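Local structure of bacterial transferase hexapeptide (Three repeats) family protein (Acinetobacter baumannii, 4M9C) at residues A[191-196]-A[208-213]. The protein is an acetyltransferase of the bacterial hexapeptide-repeat family that probably acetylates a UDP-sugar in the biosynthesis of UDP-N,N'-diacetylbacillosamine. Sequence-based numbering, arbitrary orientation.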
ATOM      1  N   MET A 191      14.398  -6.991  -6.542  1.00 29.95           N
ATOM      2  CA  MET A 191      13.054  -7.193  -6.012  1.00 27.85           C
ATOM      3  C   MET A 191      13.076  -7.996  -4.717  1.00 27.47           C
ATOM      4  O   MET A 191      13.820  -8.970  -4.571  1.00 26.33           O
ATOM      5  CB  MET A 191      12.157  -7.902  -7.023  1.00 25.93           C
ATOM      6  CG  MET A 191      12.633  -9.280  -7.401  1.00 37.94           C
ATOM      7  SD  MET A 191      11.489 -10.086  -8.551  1.00 42.61           S
ATOM      8  CE  MET A 191       9.944  -9.780  -7.702  1.00 17.81           C
ATOM      9  N   GLY A 192      12.244  -7.582  -3.772  1.00 25.94           N
ATOM     10  CA  GLY A 192      12.089  -8.317  -2.537  1.00 27.12           C
ATOM     11  C   GLY A 192      13.254  -8.241  -1.570  1.00 27.03           C
ATOM     12  O   GLY A 192      13.193  -8.855  -0.500  1.00 27.19           O
ATOM     13  N   ALA A 193      14.294  -7.483  -1.909  1.00 21.03           N
ATOM     14  CA  ALA A 193      15.463  -7.428  -1.036  1.00 25.67           C
ATOM     15  C   ALA A 193      15.168  -6.661   0.259  1.00 27.63           C
ATOM     16  O   ALA A 193      14.426  -5.685   0.257  1.00 24.92           O
ATOM     17  CB  ALA A 193      16.647  -6.825  -1.753  1.00 21.42           C
ATOM     18  N   VAL A 194      15.745  -7.121   1.364  1.00 27.90           N
ATOM     19  CA  VAL A 194      15.597  -6.431   2.649  1.00 28.25           C
ATOM     20  C   VAL A 194      16.951  -5.823   3.004  1.00 26.55           C
ATOM     21  O   VAL A 194      17.845  -6.511   3.502  1.00 24.94           O
ATOM     22  CB  VAL A 194      15.078  -7.391   3.750  1.00 28.48           C
ATOM     23  CG1 VAL A 194      14.938  -6.674   5.098  1.00 25.20           C
ATOM     24  CG2 VAL A 194      13.729  -7.970   3.323  1.00 28.24           C
ATOM     25  N   VAL A 195      17.103  -4.540   2.702  1.00 21.73           N
ATOM     26  CA  VAL A 195      18.397  -3.875   2.806  1.00 26.35           C
ATOM     27  C   VAL A 195      18.648  -3.381   4.224  1.00 29.89           C
ATOM     28  O   VAL A 195      17.929  -2.517   4.712  1.00 23.57           O
ATOM     29  CB  VAL A 195      18.478  -2.687   1.840  1.00 28.28           C
ATOM     30  CG1 VAL A 195      19.864  -2.065   1.863  1.00 24.84           C
ATOM     31  CG2 VAL A 195      18.121  -3.136   0.427  1.00 26.90           C
ATOM     32  N   THR A 196      19.682  -3.924   4.867  1.00 27.13           N
ATOM     33  CA  THR A 196      19.968  -3.629   6.269  1.00 29.08           C
ATOM     34  C   THR A 196      21.198  -2.747   6.446  1.00 28.31           C
ATOM     35  O   THR A 196      21.520  -2.347   7.548  1.00 25.76           O
ATOM     36  CB  THR A 196      20.152  -4.918   7.081  1.00 30.37           C
ATOM     37  OG1 THR A 196      21.280  -5.644   6.576  1.00 29.78           O
ATOM     38  CG2 THR A 196      18.912  -5.794   6.962  1.00 34.21           C
ATOM     39  N   ASN A 208      17.095 -11.614   1.757  1.00 27.05           N
ATOM     40  CA  ASN A 208      16.689 -11.221   3.098  1.00 27.68           C
ATOM     41  C   ASN A 208      17.559 -11.981   4.123  1.00 27.21           C
ATOM     42  O   ASN A 208      17.318 -13.157   4.400  1.00 27.49           O
ATOM     43  CB  ASN A 208      15.192 -11.550   3.278  1.00 23.61           C
ATOM     44  CG  ASN A 208      14.649 -11.169   4.655  1.00 29.44           C
ATOM     45  OD1 ASN A 208      15.372 -10.649   5.499  1.00 25.48           O
ATOM     46  ND2 ASN A 208      13.353 -11.418   4.872  1.00 24.40           N
ATOM     47  N   PRO A 209      18.588 -11.318   4.676  1.00 24.11           N
ATOM     48  CA  PRO A 209      18.957  -9.919   4.435  1.00 27.33           C
ATOM     49  C   PRO A 209      19.674  -9.745   3.095  1.00 29.84           C
ATOM     50  O   PRO A 209      20.205 -10.713   2.551  1.00 30.99           O
ATOM     51  CB  PRO A 209      19.908  -9.610   5.597  1.00 28.00           C
ATOM     52  CG  PRO A 209      20.579 -10.929   5.873  1.00 31.46           C
ATOM     53  CD  PRO A 209      19.525 -11.989   5.600  1.00 32.28           C
ATOM     54  N   ALA A 210      19.696  -8.521   2.578  1.00 26.29           N
ATOM     55  CA  ALA A 210      20.271  -8.272   1.267  1.00 30.24           C
ATOM     56  C   ALA A 210      21.768  -8.506   1.305  1.00 30.28           C
ATOM     57  O   ALA A 210      22.438  -8.072   2.235  1.00 25.85           O
ATOM     58  CB  ALA A 210      19.971  -6.856   0.806  1.00 24.26           C
ATOM     59  N   ARG A 211      22.277  -9.181   0.278  1.00 28.80           N
ATOM     60  CA  ARG A 211      23.709  -9.460   0.127  1.00 31.76           C
ATOM     61  C   ARG A 211      24.154  -9.084  -1.279  1.00 28.86           C
ATOM     62  O   ARG A 211      23.363  -9.162  -2.223  1.00 24.72           O
ATOM     63  CB  ARG A 211      24.000 -10.941   0.379  1.00 32.35           C
ATOM     64  CG  ARG A 211      23.825 -11.352   1.851  1.00 33.85           C
ATOM     65  N   ILE A 212      25.409  -8.665  -1.422  1.00 27.88           N
ATOM     66  CA  ILE A 212      25.910  -8.271  -2.730  1.00 29.61           C
ATOM     67  C   ILE A 212      25.942  -9.484  -3.636  1.00 28.93           C
ATOM     68  O   ILE A 212      26.433 -10.537  -3.253  1.00 36.33           O
ATOM     69  CB  ILE A 212      27.282  -7.604  -2.638  1.00 30.40           C
ATOM     70  CG1 ILE A 212      27.158  -6.298  -1.853  1.00 33.12           C
ATOM     71  CG2 ILE A 212      27.830  -7.337  -4.024  1.00 33.59           C
ATOM     72  CD1 ILE A 212      28.484  -5.672  -1.434  1.00 39.70           C
ATOM     73  N   LEU A 213      25.360  -9.349  -4.818  1.00 27.46           N
ATOM     74  CA  LEU A 213      25.274 -10.455  -5.755  1.00 27.62           C
ATOM     75  C   LEU A 213      26.210 -10.198  -6.930  1.00 30.81           C
ATOM     76  O   LEU A 213      27.156 -10.948  -7.149  1.00 28.33           O
ATOM     77  CB  LEU A 213      23.838 -10.644  -6.242  1.00 27.80           C
ATOM     78  CG  LEU A 213      23.641 -11.770  -7.262  1.00 32.93           C
ATOM     79  CD1 LEU A 213      23.957 -13.096  -6.614  1.00 35.29           C
ATOM     80  CD2 LEU A 213      22.232 -11.762  -7.851  1.00 32.31           C
TER
HETATM   81  O   HOH W   1      21.688  -5.776   3.694  1.00 29.47           O
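The side chain of Asn208 extends alongside that of Val194. At its base, Asn208 CB rests 3.9 Å from Val194 CG2. Asn208 CG, anti to the backbone N (chi1 -180°), comes closer to the same methyl, 3.6 Å from Val194 CG2. Beyond it, Asn208 OD1 lies 3.7 Å from Val194 CB, with CG2 hardly farther and CG1 a little beyond, while Asn208 ND2 meets Val194 CG2 at 3.8 Å. That one methyl thus packs along the whole amide, and ND2 still makes a weak hydrogen bond to Gly192 O of the third subunit, whose Met191 packs on Val194. Asn208 also packs on Asn208 of the second subunit, which puts this pair at the trimer interface.

Strand 194-195 belongs to the last coil of the left-handed beta-helix, hydrogen-bonded through Val195 to Val171 and Lys173 of the coil before. On its other edge, 208-213 is the chain turning back after strand 204-206 to form strand 211-214, antiparallel to strand 204-206. The turn includes a cis peptide bond before Pro209, and right after it Ala210 N donates to Val194 O (2.9 Å, N-H...O 151°), reaching the oxygen from above the carbonyl plane, 42° out of it. Ala210 CB points at the strand and touches Ala193 CB and Val195 CG2, each at 4.2 Å, comes closer still to Val194 O (3.5 Å), and packs on Val205 too. Beside this bond, a water bridges the segments, accepting from Thr196 N and donating to Ala210 O, while Thr196 CG2 touches Pro209 CB at the more open margin.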